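Local coordinates for INRS (Synechocystis sp. pcc 6803, PDB 5FMN), which senses nickel as a DNA-binding transcriptional regulator of the CsoR-like family, probably acting as a repressor, at the interface of chains A and B. Numbering follows the deposited sequence. Chains: chain A/B, INRS.

The interface of chains A and B. Residues chain A 74, 78; chain B 53-54.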
ATOM      1  N   ILE A  74      13.428  -4.040 -10.279  1.00 40.10           N
ATOM      2  CA  ILE A  74      14.656  -3.299 -10.052  1.00 43.85           C
ATOM      3  C   ILE A  74      15.274  -3.702  -8.710  1.00 43.51           C
ATOM      4  O   ILE A  74      16.487  -3.862  -8.599  1.00 49.39           O
ATOM      5  CB  ILE A  74      14.420  -1.781 -10.072  1.00 46.59           C
ATOM      6  CG1 ILE A  74      14.047  -1.324 -11.474  1.00 45.20           C
ATOM      7  CG2 ILE A  74      15.670  -1.036  -9.591  1.00 48.55           C
ATOM      8  CD1 ILE A  74      13.331   0.011 -11.527  1.00 49.02           C
ATOM      9  N   HIS A  78      18.992  -5.514  -7.816  1.00 45.11           N
ATOM     10  CA  HIS A  78      19.830  -4.983  -6.731  1.00 54.73           C
ATOM     11  C   HIS A  78      20.189  -6.065  -5.694  1.00 55.51           C
ATOM     12  O   HIS A  78      21.361  -6.281  -5.388  1.00 54.44           O
ATOM     13  CB  HIS A  78      19.129  -3.817  -6.028  1.00 59.86           C
ATOM     14  CG  HIS A  78      19.974  -3.131  -4.986  1.00 81.34           C
ATOM     15  ND1 HIS A  78      20.983  -2.246  -5.303  1.00 84.78           N
ATOM     16  CD2 HIS A  78      19.938  -3.180  -3.632  1.00 91.76           C
ATOM     17  CE1 HIS A  78      21.528  -1.777  -4.193  1.00 87.91           C
ATOM     18  NE2 HIS A  78      20.907  -2.323  -3.164  1.00 93.25           N
TER
ATOM     19  N   CYS B  53      20.682   1.530  -8.722  1.00 79.87           N
ATOM     20  CA  CYS B  53      19.317   1.074  -8.457  1.00 77.86           C
ATOM     21  C   CYS B  53      18.534   1.987  -7.481  1.00 74.39           C
ATOM     22  O   CYS B  53      17.380   2.312  -7.757  1.00 64.30           O
ATOM     23  CB  CYS B  53      19.283  -0.421  -8.043  1.00 86.28           C
ATOM     24  SG  CYS B  53      19.597  -1.602  -9.420  1.00 80.44           S
ATOM     25  N   PRO B  54      19.173   2.460  -6.389  1.00 71.48           N
ATOM     26  CA  PRO B  54      18.451   3.338  -5.450  1.00 71.49           C
ATOM     27  C   PRO B  54      18.017   4.674  -6.039  1.00 66.73           C
ATOM     28  O   PRO B  54      16.924   5.143  -5.712  1.00 67.43           O
ATOM     29  CB  PRO B  54      19.477   3.586  -4.337  1.00 82.84           C
ATOM     30  CG  PRO B  54      20.355   2.381  -4.359  1.00 74.21           C
ATOM     31  CD  PRO B  54      20.392   1.888  -5.780  1.00 67.67           C
TER
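A:Ile74 and A:His78, one turn apart on helix 53-89 of chain A, both pack against B:Cys53, at the start of the same helix in chain B. At the apolar centre, the CG2 methyl of A:Ile74 meets B:Cys53 SG at 4.0 Å. Its placement anti to the backbone N turns this short branch toward chain B, while CG1 and CD1 lead away from the cysteine. The A:His78 methylene borders a neighbouring side of the cysteine, at about a right angle to the isoleucine methyl, its CB 4.0 Å from B:Cys53 CB. The sulfur rests over the backbone turn that joins A:Ile74 to A:His78.

Farther out, A:His78 reaches along B:Cys53 toward B:Pro54, with CG anti to its own backbone N (chi1 -175°). A chi2 of 77° turns the ND1-CE1 edge of the imidazole toward the proline, which lies to one side of the ring plane, and the two side chains cross at about a right angle. B:Pro54 CD sits above the plane but outside the ring, past that edge, 4.2 Å from A:His78 CE1. B:Cys53 CB approaches on the same side of the plane from beyond the ND1 corner, clearly above the ring plane, at 3.7 Å from ND1. These are packing contacts, modest in extent, with A:His78 giving up more surface than its neighbours here.

At the polar rim, the A:Ile74 carbonyl oxygen and A:His78 ND1 lie around the cysteine sulfur. B:Cys53 SG is 3.9 Å from A:Ile74 O, a loose contact. Cysteine and histidine contributed by opposite subunits are characteristic of the metal site in CsoR-type sensors, so this corner of the two-fold symmetric, all-helical interface is probably part of the nickel site. The N-terminal end of the chain B helix may favour negative charge on the sulfur. In the arrangement seen, the B:Cys53 CB-SG bond passes beside A:Ile74 and does not aim at the imidazole, with SG 4.4 Å from A:His78 ND1.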